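Local coordinates for protein ADP-ribosylating toxin CARDS (Mycoplasma pneumoniae, PDB 4TLV) that transfers the ADP-ribosyl group of NAD(+) to multiple target proteins and causes vacuolization in the cytoplasm of mammalian cells, at residues 80-85 with 148-153; 142-147 with 184-189. All coordinates share one frame; numbering follows the deposited sequence.

Contact 1 of 2, residues 80-85 with 148-153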
ATOM      1  N   LEU A  80       3.171   4.103  20.456  1.00 13.54           N
ATOM      2  CA  LEU A  80       2.219   4.024  19.355  1.00 15.06           C
ATOM      3  C   LEU A  80       0.905   4.559  19.874  1.00 17.50           C
ATOM      4  O   LEU A  80       0.381   4.057  20.867  1.00 14.89           O
ATOM      5  CB  LEU A  80       2.033   2.580  18.922  1.00 14.94           C
ATOM      6  CG  LEU A  80       0.899   2.296  17.927  1.00 17.75           C
ATOM      7  CD1 LEU A  80       1.253   2.876  16.557  1.00 16.91           C
ATOM      8  CD2 LEU A  80       0.685   0.804  17.835  1.00 15.52           C
ATOM      9  N   TYR A  81       0.377   5.583  19.209  1.00 13.57           N
ATOM     10  CA  TYR A  81      -0.906   6.150  19.591  1.00 10.54           C
ATOM     11  C   TYR A  81      -2.013   5.787  18.617  1.00 15.79           C
ATOM     12  O   TYR A  81      -1.830   5.860  17.398  1.00 12.59           O
ATOM     13  CB  TYR A  81      -0.799   7.664  19.657  1.00 14.26           C
ATOM     14  CG  TYR A  81       0.091   8.105  20.774  1.00 11.94           C
ATOM     15  CD1 TYR A  81      -0.384   8.145  22.081  1.00 12.28           C
ATOM     16  CD2 TYR A  81       1.412   8.461  20.541  1.00 12.56           C
ATOM     17  CE1 TYR A  81       0.429   8.545  23.117  1.00 14.91           C
ATOM     18  CE2 TYR A  81       2.238   8.852  21.582  1.00 14.32           C
ATOM     19  CZ  TYR A  81       1.737   8.898  22.863  1.00 13.16           C
ATOM     20  OH  TYR A  81       2.537   9.286  23.911  1.00 18.21           O
ATOM     21  N   GLU A  82      -3.164   5.425  19.176  1.00 13.84           N
ATOM     22  CA  GLU A  82      -4.365   5.134  18.407  1.00 13.30           C
ATOM     23  C   GLU A  82      -5.279   6.350  18.502  1.00 11.06           C
ATOM     24  O   GLU A  82      -5.624   6.782  19.601  1.00 15.30           O
ATOM     25  CB  GLU A  82      -5.059   3.913  19.003  1.00 13.31           C
ATOM     26  CG  GLU A  82      -6.394   3.585  18.360  1.00 15.42           C
ATOM     27  CD  GLU A  82      -7.061   2.391  19.031  1.00 18.40           C
ATOM     28  OE1 GLU A  82      -7.473   2.523  20.192  1.00 19.05           O
ATOM     29  OE2 GLU A  82      -7.150   1.332  18.395  1.00 28.14           O
ATOM     30  N   ILE A  83      -5.670   6.901  17.350  1.00  9.67           N
ATOM     31  CA  ILE A  83      -6.296   8.214  17.280  1.00 10.71           C
ATOM     32  C   ILE A  83      -7.588   8.129  16.467  1.00 11.40           C
ATOM     33  O   ILE A  83      -7.560   7.708  15.309  1.00 11.55           O
ATOM     34  CB  ILE A  83      -5.345   9.220  16.569  1.00 12.74           C
ATOM     35  CG1 ILE A  83      -3.970   9.269  17.254  1.00 11.66           C
ATOM     36  CG2 ILE A  83      -5.984  10.602  16.447  1.00 10.22           C
ATOM     37  CD1 ILE A  83      -2.860   9.907  16.391  1.00 14.52           C
ATOM     38  N   ARG A  84      -8.711   8.534  17.064  1.00 11.02           N
ATOM     39  CA  ARG A  84      -9.981   8.539  16.352  1.00 10.93           C
ATOM     40  C   ARG A  84      -9.920   9.627  15.297  1.00 11.79           C
ATOM     41  O   ARG A  84      -9.611  10.774  15.602  1.00 10.74           O
ATOM     42  CB  ARG A  84     -11.181   8.783  17.295  1.00 10.70           C
ATOM     43  CG  ARG A  84     -12.538   8.862  16.596  1.00 10.22           C
ATOM     44  CD  ARG A  84     -13.719   9.089  17.599  1.00 13.01           C
ATOM     45  NE  ARG A  84     -13.349  10.036  18.653  1.00 11.49           N
ATOM     46  CZ  ARG A  84     -13.282  11.355  18.493  1.00 14.80           C
ATOM     47  NH1 ARG A  84     -13.598  11.911  17.320  1.00 11.26           N
ATOM     48  NH2 ARG A  84     -12.890  12.122  19.505  1.00 13.58           N
ATOM     49  N   ALA A  85     -10.227   9.258  14.059  1.00 11.65           N
ATOM     50  CA  ALA A  85     -10.217  10.205  12.944  1.00 10.21           C
ATOM     51  C   ALA A  85     -11.545  10.956  12.831  1.00 11.62           C
ATOM     52  O   ALA A  85     -12.588  10.436  13.199  1.00 10.98           O
ATOM     53  CB  ALA A  85      -9.927   9.477  11.651  1.00  9.86           C
ATOM     54  N   SER A 148      -5.755   5.530  22.868  1.00 13.70           N
ATOM     55  CA  SER A 148      -4.869   4.551  23.514  1.00 16.17           C
ATOM     56  C   SER A 148      -3.411   4.786  23.153  1.00 15.26           C
ATOM     57  O   SER A 148      -3.104   5.481  22.183  1.00 14.37           O
ATOM     58  CB  SER A 148      -5.241   3.127  23.077  1.00 18.37           C
ATOM     59  OG  SER A 148      -6.636   2.898  23.195  1.00 28.31           O
ATOM     60  N   ALA A 149      -2.515   4.177  23.925  1.00 16.42           N
ATOM     61  CA  ALA A 149      -1.093   4.156  23.593  1.00 16.17           C
ATOM     62  C   ALA A 149      -0.479   2.819  23.998  1.00 18.48           C
ATOM     63  O   ALA A 149      -0.961   2.182  24.936  1.00 15.30           O
ATOM     64  CB  ALA A 149      -0.376   5.284  24.285  1.00 15.30           C
ATOM     65  N   TRP A 150       0.559   2.394  23.267  1.00 14.60           N
ATOM     66  CA  TRP A 150       1.372   1.228  23.628  1.00 18.53           C
ATOM     67  C   TRP A 150       2.834   1.628  23.579  1.00 17.99           C
ATOM     68  O   TRP A 150       3.251   2.358  22.683  1.00 14.57           O
ATOM     69  CB  TRP A 150       1.216   0.083  22.621  1.00 14.92           C
ATOM     70  CG  TRP A 150      -0.128  -0.501  22.516  1.00 18.46           C
ATOM     71  CD1 TRP A 150      -0.570  -1.651  23.099  1.00 21.93           C
ATOM     72  CD2 TRP A 150      -1.228   0.023  21.772  1.00 21.39           C
ATOM     73  NE1 TRP A 150      -1.881  -1.880  22.760  1.00 22.22           N
ATOM     74  CE2 TRP A 150      -2.308  -0.864  21.943  1.00 21.87           C
ATOM     75  CE3 TRP A 150      -1.400   1.152  20.961  1.00 19.86           C
ATOM     76  CZ2 TRP A 150      -3.547  -0.656  21.344  1.00 24.91           C
ATOM     77  CZ3 TRP A 150      -2.631   1.360  20.372  1.00 21.57           C
ATOM     78  CH2 TRP A 150      -3.689   0.460  20.567  1.00 22.72           C
ATOM     79  N   LEU A 151       3.625   1.135  24.526  1.00 15.85           N
ATOM     80  CA  LEU A 151       5.072   1.289  24.449  1.00 16.33           C
ATOM     81  C   LEU A 151       5.585   0.430  23.299  1.00 17.11           C
ATOM     82  O   LEU A 151       5.213  -0.735  23.181  1.00 17.30           O
ATOM     83  CB  LEU A 151       5.724   0.839  25.763  1.00 18.59           C
ATOM     84  CG  LEU A 151       7.250   0.803  25.750  1.00 25.62           C
ATOM     85  CD1 LEU A 151       7.837   2.198  25.555  1.00 23.49           C
ATOM     86  CD2 LEU A 151       7.777   0.164  27.032  1.00 30.45           C
ATOM     87  N   VAL A 152       6.414   0.996  22.430  1.00 17.00           N
ATOM     88  CA  VAL A 152       6.996   0.184  21.361  1.00 16.59           C
ATOM     89  C   VAL A 152       8.500   0.279  21.451  1.00 16.17           C
ATOM     90  O   VAL A 152       9.036   1.273  21.931  1.00 17.36           O
ATOM     91  CB  VAL A 152       6.537   0.616  19.957  1.00 17.09           C
ATOM     92  CG1 VAL A 152       5.017   0.577  19.866  1.00 17.07           C
ATOM     93  CG2 VAL A 152       7.052   2.004  19.631  1.00 18.35           C
ATOM     94  N   ASP A 153       9.184  -0.765  21.004  1.00 20.04           N
ATOM     95  CA  ASP A 153      10.638  -0.729  20.973  1.00 18.37           C
ATOM     96  C   ASP A 153      11.172  -1.391  19.707  1.00 19.01           C
ATOM     97  O   ASP A 153      10.462  -2.140  19.021  1.00 18.02           O
ATOM     98  CB  ASP A 153      11.245  -1.338  22.251  1.00 21.32           C
ATOM     99  CG  ASP A 153      10.884  -2.804  22.438  1.00 26.72           C
ATOM    100  OD1 ASP A 153      10.526  -3.464  21.449  1.00 28.70           O
ATOM    101  OD2 ASP A 153      10.985  -3.310  23.576  1.00 33.20           O
TER

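Contact 2 of 2, residues 142-147 with 184-189. With SO4 (sulfate ion), chain G.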
ATOM      1  N   ALA A 142      -6.589  17.212  18.810  1.00 14.51           N
ATOM      2  CA  ALA A 142      -6.988  17.386  20.205  1.00 17.92           C
ATOM      3  C   ALA A 142      -6.737  16.136  21.043  1.00 16.46           C
ATOM      4  O   ALA A 142      -6.810  15.019  20.538  1.00 11.24           O
ATOM      5  CB  ALA A 142      -8.447  17.756  20.278  1.00 17.56           C
ATOM      6  N   ALA A 143      -6.480  16.328  22.341  1.00 14.49           N
ATOM      7  CA  ALA A 143      -6.299  15.191  23.245  1.00 13.79           C
ATOM      8  C   ALA A 143      -7.495  14.240  23.201  1.00 14.24           C
ATOM      9  O   ALA A 143      -7.344  13.018  23.319  1.00 14.50           O
ATOM     10  CB  ALA A 143      -6.064  15.686  24.678  1.00 19.37           C
ATOM     11  N   ALA A 144      -8.689  14.805  23.042  1.00 13.17           N
ATOM     12  CA  ALA A 144      -9.919  14.018  23.016  1.00 14.13           C
ATOM     13  C   ALA A 144     -10.006  12.975  21.891  1.00 13.83           C
ATOM     14  O   ALA A 144     -10.790  12.031  22.003  1.00 13.67           O
ATOM     15  CB  ALA A 144     -11.152  14.940  22.994  1.00 18.79           C
ATOM     16  N   ASN A 145      -9.215  13.140  20.826  1.00 12.28           N
ATOM     17  CA  ASN A 145      -9.164  12.147  19.744  1.00 11.89           C
ATOM     18  C   ASN A 145      -8.301  10.923  20.092  1.00 12.77           C
ATOM     19  O   ASN A 145      -8.414   9.884  19.448  1.00 12.00           O
ATOM     20  CB  ASN A 145      -8.599  12.755  18.440  1.00 11.13           C
ATOM     21  CG  ASN A 145      -9.569  13.707  17.757  1.00 15.44           C
ATOM     22  OD1 ASN A 145      -9.842  14.843  18.395  1.00 12.99           O
ATOM     23  ND2 ASN A 145     -10.050  13.429  16.647  1.00 14.61           N
ATOM     24  N   VAL A 146      -7.418  11.054  21.079  1.00 11.91           N
ATOM     25  CA  VAL A 146      -6.406  10.018  21.312  1.00 12.96           C
ATOM     26  C   VAL A 146      -6.947   8.976  22.287  1.00 14.51           C
ATOM     27  O   VAL A 146      -7.197   9.277  23.463  1.00 13.58           O
ATOM     28  CB  VAL A 146      -5.083  10.620  21.843  1.00 12.68           C
ATOM     29  CG1 VAL A 146      -4.010   9.532  21.991  1.00 12.35           C
ATOM     30  CG2 VAL A 146      -4.580  11.720  20.907  1.00 11.94           C
ATOM     31  N   ARG A 147      -7.179   7.765  21.796  1.00 10.10           N
ATOM     32  CA  ARG A 147      -7.836   6.765  22.627  1.00 13.92           C
ATOM     33  C   ARG A 147      -6.864   5.958  23.473  1.00 16.87           C
ATOM     34  O   ARG A 147      -7.130   5.716  24.650  1.00 14.97           O
ATOM     35  CB  ARG A 147      -8.705   5.809  21.801  1.00 14.25           C
ATOM     36  CG  ARG A 147      -9.465   4.784  22.679  1.00 15.74           C
ATOM     37  CD  ARG A 147     -10.592   4.068  21.927  1.00 15.66           C
ATOM     38  NE  ARG A 147     -10.086   2.956  21.115  1.00 14.47           N
ATOM     39  CZ  ARG A 147     -10.860   2.017  20.588  1.00 16.45           C
ATOM     40  NH1 ARG A 147     -12.180   2.052  20.786  1.00 17.65           N
ATOM     41  NH2 ARG A 147     -10.326   1.041  19.872  1.00 15.39           N
ATOM     42  N   HIS A 184      -8.968  11.096  29.017  1.00 20.57           N
ATOM     43  CA  HIS A 184      -9.541  12.258  28.347  1.00 19.09           C
ATOM     44  C   HIS A 184     -10.129  11.940  26.972  1.00 19.09           C
ATOM     45  O   HIS A 184     -10.635  12.832  26.289  1.00 18.63           O
ATOM     46  CB  HIS A 184      -8.491  13.358  28.192  1.00 20.28           C
ATOM     47  CG  HIS A 184      -7.883  13.804  29.488  1.00 30.97           C
ATOM     48  ND1 HIS A 184      -8.607  14.451  30.467  1.00 31.06           N
ATOM     49  CD2 HIS A 184      -6.615  13.708  29.959  1.00 27.51           C
ATOM     50  CE1 HIS A 184      -7.814  14.725  31.489  1.00 37.73           C
ATOM     51  NE2 HIS A 184      -6.600  14.287  31.206  1.00 36.19           N
ATOM     52  N   TYR A 185     -10.042  10.687  26.544  1.00 18.32           N
ATOM     53  CA  TYR A 185     -10.598  10.314  25.245  1.00 14.70           C
ATOM     54  C   TYR A 185     -12.112  10.503  25.232  1.00 18.32           C
ATOM     55  O   TYR A 185     -12.799  10.169  26.195  1.00 17.25           O
ATOM     56  CB  TYR A 185     -10.270   8.855  24.886  1.00 14.87           C
ATOM     57  CG  TYR A 185     -10.964   8.387  23.619  1.00 16.54           C
ATOM     58  CD1 TYR A 185     -10.549   8.843  22.367  1.00 12.99           C
ATOM     59  CD2 TYR A 185     -12.030   7.488  23.671  1.00 18.15           C
ATOM     60  CE1 TYR A 185     -11.180   8.422  21.209  1.00 11.51           C
ATOM     61  CE2 TYR A 185     -12.673   7.060  22.513  1.00 16.14           C
ATOM     62  CZ  TYR A 185     -12.234   7.540  21.280  1.00 16.30           C
ATOM     63  OH  TYR A 185     -12.855   7.136  20.119  1.00 13.51           O
ATOM     64  N   GLN A 186     -12.630  11.035  24.136  1.00 13.51           N
ATOM     65  CA  GLN A 186     -14.073  11.116  23.949  1.00 15.08           C
ATOM     66  C   GLN A 186     -14.509  10.239  22.781  1.00 18.12           C
ATOM     67  O   GLN A 186     -13.968  10.365  21.679  1.00 12.32           O
ATOM     68  CB  GLN A 186     -14.482  12.580  23.708  1.00 16.41           C
ATOM     69  CG  GLN A 186     -14.133  13.501  24.879  1.00 17.03           C
ATOM     70  CD  GLN A 186     -14.469  14.956  24.604  1.00 27.38           C
ATOM     71  OE1 GLN A 186     -15.344  15.253  23.792  1.00 25.78           O
ATOM     72  NE2 GLN A 186     -13.775  15.872  25.280  1.00 25.01           N
ATOM     73  N   GLU A 187     -15.475   9.345  23.011  1.00 15.15           N
ATOM     74  CA  GLU A 187     -15.985   8.499  21.926  1.00 14.99           C
ATOM     75  C   GLU A 187     -17.061   9.266  21.173  1.00 19.65           C
ATOM     76  O   GLU A 187     -18.202   9.366  21.630  1.00 19.06           O
ATOM     77  CB  GLU A 187     -16.561   7.176  22.451  1.00 16.65           C
ATOM     78  CG  GLU A 187     -17.061   6.245  21.341  1.00 15.18           C
ATOM     79  CD  GLU A 187     -16.058   6.147  20.196  1.00 19.15           C
ATOM     80  OE1 GLU A 187     -14.991   5.517  20.394  1.00 17.77           O
ATOM     81  OE2 GLU A 187     -16.325   6.722  19.111  1.00 17.48           O
ATOM     82  N   LEU A 188     -16.702   9.846  20.036  1.00 14.04           N
ATOM     83  CA  LEU A 188     -17.661  10.683  19.326  1.00 16.92           C
ATOM     84  C   LEU A 188     -18.253  10.047  18.066  1.00 17.34           C
ATOM     85  O   LEU A 188     -19.023  10.689  17.366  1.00 16.17           O
ATOM     86  CB  LEU A 188     -17.035  12.033  18.996  1.00 16.02           C
ATOM     87  CG  LEU A 188     -16.637  12.835  20.234  1.00 16.46           C
ATOM     88  CD1 LEU A 188     -15.977  14.158  19.813  1.00 19.26           C
ATOM     89  CD2 LEU A 188     -17.859  13.080  21.151  1.00 19.25           C
ATOM     90  N   GLN A 189     -17.887   8.800  17.783  1.00 16.70           N
ATOM     91  CA  GLN A 189     -18.368   8.098  16.591  1.00 16.06           C
ATOM     92  C   GLN A 189     -18.255   8.943  15.318  1.00 19.51           C
ATOM     93  O   GLN A 189     -19.245   9.197  14.616  1.00 15.68           O
ATOM     94  CB  GLN A 189     -19.788   7.551  16.781  1.00 16.93           C
ATOM     95  CG  GLN A 189     -19.910   6.631  17.984  1.00 16.88           C
ATOM     96  CD  GLN A 189     -21.327   6.079  18.174  1.00 23.11           C
ATOM     97  OE1 GLN A 189     -22.319   6.755  17.896  1.00 18.82           O
ATOM     98  NE2 GLN A 189     -21.415   4.848  18.650  1.00 18.19           N
TER
HETATM   99  S   SO4 G 601     -13.614  -0.219  18.046  0.96 17.37           S
HETATM  100  O1  SO4 G 601     -14.110   0.649  19.111  0.96 15.69           O
HETATM  101  O2  SO4 G 601     -14.422  -1.448  17.944  0.96 15.75           O
HETATM  102  O3  SO4 G 601     -13.706   0.500  16.780  0.96 20.84           O
HETATM  103  O4  SO4 G 601     -12.216  -0.591  18.336  0.96 19.20           O
HETATM  104  O   HOH W   1     -14.202   3.694  22.292  1.00 14.70           O

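Contact 1 of 2, residues 80-85 with 148-153
Leu80 and Trp150 face each other as a hydrogen-bonded antiparallel pair, and their side chains run alongside each other in the same direction. Leu80 N reaches Trp150 O at 2.8 Å and Trp150 N reaches Leu80 O at 2.9 Å, both donors lying in the plane of the carbonyl they meet. Methyl CD2 of Leu80 sits 3.8 Å from Trp150 CE3, while Leu80 CB rests against methyl CG1 of Val152. The six-membered part of the indole continues over to Glu82, whose CB meets its edge at CZ3, 3.8 Å away; the carboxylate is turned almost perpendicular to the ring, at 82°.

One step along, the non-hydrogen-bonded pair Tyr81 and Ala149 closes to 4.5 Å between CA atoms, and the Ala149 methyl packs on CD1 and CE1 of the tyrosine, on the sheet face opposite Leu80 and Trp150. The next pair adds Glu82 N to Ser148 O at 3.0 Å, the donor rising 37° out of the carbonyl plane.

Glu82 CG stands anti to the backbone N (chi1 175°), and farther out OE1 lies 3.1 Å from Ser148 OG, but the polar ends are set by a second shell. Glu82 OE1 forms a salt bridge with Arg147 NE, Ser148 OG is hydrogen-bonded to Glu179 OE2, and Tyr81 OH bonds to Arg16 O.

The two strands are adjacent interior strands of the antiparallel sheet of the mono-ADP-ribosyltransferase domain, strand 9-14 flanking 76-84 and strand 168-181 flanking 146-156. Ile175 lies against Leu80, Trp150 and Val152; on the other face, helix 18-24 packs on Tyr81 and Ala149.

Contact 2 of 2, residues 142-147 with 184-189
Tyr185 lays one face of its ring against the aliphatic part of Arg147, a closely packed part of this contact. Arg147 CB makes a CH-pi contact 3.7 Å from the ring centroid, displaced toward the CD1 and CE1 side. Arg147 CG, anti to the backbone N (chi1 -177°), is set over the ring near its centre, and CD follows, 3.7 Å from Tyr185 CE2. Beside this layer, Gln186 N gives Ala144 O a nearly straight hydrogen bond of 3.0 Å, directed at a lone pair. It ties the loop that follows strand 168-181 of the mono-ADP-ribosyltransferase domain to the 3-10 turn 143-145, which leads into strand 146-156.

Packing is sparser toward the outside. The exposed Gln186 side chain only skirts Ala144, its NE2 lying 3.6 Å from Ala144 CB. At the far end of Arg147, NH1 and NH2 grip two oxygens of a sulfate, O1 and O4, each at 2.9 Å; Arg8 also binds this ion, which probably came from the crystallisation liquor. A water bridges Arg147 NH1 and Glu187 OE1, which are too far apart for a salt bridge.

Glu187 OE1 receives Tyr185 OH at 2.7 Å, from above the carboxylate plane, and pairs with Arg8. The chemistry is consistent with a charge network in which Glu82 and Glu187 probably offset repulsion between Arg147 and Arg8, the sulfate adding to this in the crystal.

Both contacts use strand 146-156, but they sample different depths of the transferase domain. Contact 1 is buried and regular, two sheet neighbours joined by backbone bonds and apolar packing on both faces; contact 2 is partly buried and joins the 3-10 turn and first strand residues to an irregular loop, the turn by one backbone bond, the strand by a ring-over-alkyl layer and solvent-linked charges. They meet directly. The Glu82 to Arg147 salt bridge couples the two strands at the edge of the charged cluster, and Arg84 N probably bonds to Asn145 O, extending the pairing past contact 1. Regular pairing thus gives way to side-chain and water-mediated links where the sheet borders the loop.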